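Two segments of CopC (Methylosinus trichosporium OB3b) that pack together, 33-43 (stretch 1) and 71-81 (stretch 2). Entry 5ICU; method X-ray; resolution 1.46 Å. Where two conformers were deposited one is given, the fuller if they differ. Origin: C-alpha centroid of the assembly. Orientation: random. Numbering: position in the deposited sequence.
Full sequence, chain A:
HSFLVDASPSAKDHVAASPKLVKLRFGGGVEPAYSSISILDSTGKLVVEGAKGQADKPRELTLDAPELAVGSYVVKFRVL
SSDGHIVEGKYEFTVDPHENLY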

# COMPACT_ATOMS: atom_id res chain seq x y z
N ALA A 33 11.83 4.39 -7.62
CA ALA A 33 11.82 3.93 -9.02
C ALA A 33 12.04 2.44 -9.13
O ALA A 33 11.74 1.86 -10.19
CB ALA A 33 12.88 4.66 -9.80
N TYR A 34 12.52 1.80 -8.06
CA TYR A 34 12.71 0.34 -8.03
C TYR A 34 11.90 -0.27 -6.91
O TYR A 34 12.25 -1.32 -6.38
CB TYR A 34 14.20 0.00 -7.88
CG TYR A 34 15.01 0.37 -9.06
CD1 TYR A 34 15.09 -0.51 -10.15
CD2 TYR A 34 15.62 1.61 -9.19
CE1 TYR A 34 15.82 -0.19 -11.26
CE2 TYR A 34 16.32 1.95 -10.33
CZ TYR A 34 16.45 1.03 -11.36
OH TYR A 34 17.20 1.33 -12.48
N SER A 35 10.74 0.31 -6.62
CA SER A 35 9.82 -0.24 -5.60
C SER A 35 8.43 -0.40 -6.21
O SER A 35 8.03 0.38 -7.06
CB SER A 35 9.81 0.67 -4.38
OG SER A 35 11.09 0.63 -3.75
N SER A 36 7.69 -1.36 -5.70
CA SER A 36 6.38 -1.71 -6.23
C SER A 36 5.40 -1.89 -5.07
O SER A 36 5.73 -2.53 -4.07
CB SER A 36 6.46 -3.00 -7.01
OG SER A 36 5.21 -3.40 -7.51
N ILE A 37 4.20 -1.32 -5.23
CA ILE A 37 3.08 -1.55 -4.33
C ILE A 37 1.94 -1.96 -5.26
O ILE A 37 1.71 -1.32 -6.28
CB ILE A 37 2.68 -0.28 -3.54
CG1 ILE A 37 3.88 0.35 -2.85
CG2 ILE A 37 1.59 -0.64 -2.53
CD1 ILE A 37 3.63 1.72 -2.27
N SER A 38 1.20 -2.96 -4.82
CA SER A 38 0.03 -3.43 -5.56
C SER A 38 -1.16 -3.57 -4.63
O SER A 38 -1.01 -3.93 -3.47
CB SER A 38 0.24 -4.81 -6.17
OG SER A 38 1.34 -4.80 -7.06
N ILE A 39 -2.36 -3.29 -5.13
CA ILE A 39 -3.59 -3.63 -4.45
C ILE A 39 -4.26 -4.73 -5.20
O ILE A 39 -4.46 -4.64 -6.42
CB ILE A 39 -4.54 -2.40 -4.38
CG1 ILE A 39 -3.86 -1.23 -3.64
CG2 ILE A 39 -5.87 -2.77 -3.74
CD1 ILE A 39 -4.67 0.04 -3.64
N LEU A 40 -4.62 -5.78 -4.46
CA LEU A 40 -5.35 -6.96 -4.98
C LEU A 40 -6.73 -6.95 -4.40
O LEU A 40 -6.92 -6.61 -3.25
CB LEU A 40 -4.65 -8.28 -4.56
CG LEU A 40 -3.19 -8.41 -4.87
CD1 LEU A 40 -2.71 -9.79 -4.41
CD2 LEU A 40 -2.86 -8.15 -6.33
N ASP A 41 -7.72 -7.30 -5.21
CA ASP A 41 -9.09 -7.46 -4.67
C ASP A 41 -9.28 -8.80 -4.00
O ASP A 41 -8.32 -9.56 -3.86
CB ASP A 41 -10.14 -7.15 -5.77
CG ASP A 41 -10.35 -8.27 -6.77
OD1 ASP A 41 -9.86 -9.37 -6.60
OD2 ASP A 41 -11.04 -8.01 -7.81
N SER A 42 -10.49 -9.08 -3.54
CA SER A 42 -10.75 -10.25 -2.74
C SER A 42 -10.67 -11.54 -3.49
O SER A 42 -10.72 -12.59 -2.87
CB SER A 42 -12.12 -10.12 -2.06
OG SER A 42 -13.16 -10.15 -2.99
N THR A 43 -10.56 -11.48 -4.82
CA THR A 43 -10.28 -12.68 -5.65
C THR A 43 -8.79 -12.80 -6.04
O THR A 43 -8.36 -13.77 -6.68
CB THR A 43 -11.14 -12.70 -6.94
OG1 THR A 43 -10.68 -11.74 -7.88
CG2 THR A 43 -12.59 -12.41 -6.62
N GLY A 71 -15.46 -4.02 0.25
CA GLY A 71 -14.92 -5.36 0.38
C GLY A 71 -13.48 -5.33 0.88
O GLY A 71 -12.95 -4.30 1.30
N SER A 72 -12.87 -6.51 0.86
CA SER A 72 -11.52 -6.67 1.38
C SER A 72 -10.49 -6.65 0.26
O SER A 72 -10.76 -7.02 -0.89
CB SER A 72 -11.41 -7.96 2.17
OG SER A 72 -11.37 -9.08 1.30
N TYR A 73 -9.31 -6.14 0.63
CA TYR A 73 -8.17 -5.95 -0.27
C TYR A 73 -6.89 -6.37 0.40
O TYR A 73 -6.78 -6.35 1.61
CB TYR A 73 -8.06 -4.47 -0.71
CG TYR A 73 -9.24 -4.01 -1.53
CD1 TYR A 73 -10.38 -3.52 -0.89
CD2 TYR A 73 -9.26 -4.12 -2.89
CE1 TYR A 73 -11.49 -3.17 -1.62
CE2 TYR A 73 -10.37 -3.78 -3.63
CZ TYR A 73 -11.48 -3.29 -2.99
OH TYR A 73 -12.60 -2.95 -3.74
N VAL A 74 -5.91 -6.72 -0.41
CA VAL A 74 -4.56 -6.92 0.06
C VAL A 74 -3.66 -5.94 -0.62
O VAL A 74 -3.69 -5.78 -1.84
CB VAL A 74 -4.11 -8.39 -0.15
CG1 VAL A 74 -2.60 -8.55 -0.06
CG2 VAL A 74 -4.79 -9.28 0.90
N VAL A 75 -2.83 -5.30 0.20
CA VAL A 75 -1.73 -4.49 -0.26
C VAL A 75 -0.52 -5.37 -0.21
O VAL A 75 -0.21 -5.90 0.86
CB VAL A 75 -1.52 -3.28 0.68
CG1 VAL A 75 -0.26 -2.54 0.26
CG2 VAL A 75 -2.74 -2.35 0.67
N LYS A 76 0.18 -5.49 -1.33
CA LYS A 76 1.49 -6.15 -1.31
C LYS A 76 2.52 -5.18 -1.77
O LYS A 76 2.23 -4.25 -2.50
CB LYS A 76 1.51 -7.45 -2.11
CG LYS A 76 1.32 -7.33 -3.60
CD LYS A 76 1.38 -8.69 -4.31
CE LYS A 76 1.44 -8.56 -5.83
NZ LYS A 76 1.48 -9.89 -6.51
N PHE A 77 3.75 -5.39 -1.35
CA PHE A 77 4.85 -4.48 -1.69
C PHE A 77 6.14 -5.23 -1.84
O PHE A 77 6.37 -6.20 -1.16
CB PHE A 77 4.96 -3.30 -0.72
CG PHE A 77 5.13 -3.71 0.70
CD1 PHE A 77 4.01 -3.90 1.51
CD2 PHE A 77 6.39 -3.92 1.29
CE1 PHE A 77 4.12 -4.31 2.82
CE2 PHE A 77 6.50 -4.32 2.62
CZ PHE A 77 5.36 -4.54 3.36
N ARG A 78 6.99 -4.71 -2.73
CA ARG A 78 8.28 -5.30 -2.94
C ARG A 78 9.22 -4.14 -3.24
O ARG A 78 9.13 -3.52 -4.32
CB ARG A 78 8.18 -6.27 -4.10
CG ARG A 78 9.44 -7.22 -4.23
CD ARG A 78 9.19 -8.41 -5.15
NE ARG A 78 10.39 -9.24 -5.28
CZ ARG A 78 11.42 -8.99 -6.09
NH1 ARG A 78 11.44 -7.95 -6.87
NH2 ARG A 78 12.48 -9.82 -6.10
N VAL A 79 10.04 -3.78 -2.26
CA VAL A 79 10.80 -2.54 -2.30
C VAL A 79 12.28 -2.84 -2.36
O VAL A 79 12.74 -3.85 -1.83
CB VAL A 79 10.47 -1.62 -1.10
CG1 VAL A 79 8.97 -1.32 -1.07
CG2 VAL A 79 10.92 -2.20 0.24
N LEU A 80 13.01 -1.91 -2.98
CA LEU A 80 14.49 -1.95 -2.95
C LEU A 80 14.97 -0.99 -1.88
O LEU A 80 14.76 0.20 -1.99
CB LEU A 80 15.08 -1.61 -4.33
CG LEU A 80 16.62 -1.69 -4.37
CD1 LEU A 80 17.14 -3.05 -4.06
CD2 LEU A 80 17.10 -1.19 -5.69
N SER A 81 15.56 -1.54 -0.83
CA SER A 81 16.09 -0.72 0.27
C SER A 81 17.33 0.04 -0.17
O SER A 81 18.05 -0.39 -1.06
CB SER A 81 16.46 -1.60 1.45
OG SER A 81 15.41 -2.47 1.86

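The strand cores of the two stretches run antiparallel as neighbours, their axes 4.7 Å apart at closest approach. Ser36, Ser38 and Leu40 face Arg78, Lys76 and Val74 in hydrogen-bonded pairs, each closed by two backbone bonds: Ser38 N to Lys76 O is 2.8 Å and Lys76 N to Ser38 O is 2.9 Å, for example. Between them lie the non-hydrogen-bonded pairs Ile37 with Phe77 and Ile39 with Val75, where CA-H groups approach carbonyls instead, as in Val75 CA to Ser38 O at 3.3 Å.

Alternation sorts the side chains by chemistry. Ile37, Ile39, Val75 and Phe77 share one face and are buried, as befits branched and aromatic hydrocarbons. Both isoleucines adopt chi1 m and chi2 t, and each reaches diagonally along the partner strand: Ile37 CG2 lies 3.8 Å from Val75 CG1, and Ile39 CG2 lies 3.7 Å from Tyr73 CD2. Phe77, with chi1 p, sends its ring away from stretch 1, leaving its CB to meet Ile37 CG1 at 4.4 Å.

The face bearing Ser36, Ser38, Leu40, Val74, Lys76 and Arg78 is more mixed. Ser38 is small and buried, and the long Lys76 chain packs beside it, Ser38 CB to Lys76 CG measuring 3.8 Å. With chi2 to chi4 all t, Lys76 is extended beyond CB; its methylenes offer an apolar flank to Leu40, whose CD1 is 4.2 Å from Lys76 CD. Arg78 instead leads its end away.

At one end, Ser35 in rotamer m places OG to accept a hydrogen bond from Leu80 N at 3.3 Å, a side chain serving the partner's backbone. Nearby, Leu80 CD2 packs 3.8 Å from Tyr34 CB. Toward the other end, Asp41 in rotamer p points away from stretch 2, its OD1 accepting from Thr43 N and Thr43 OG1, both at 2.8 Å.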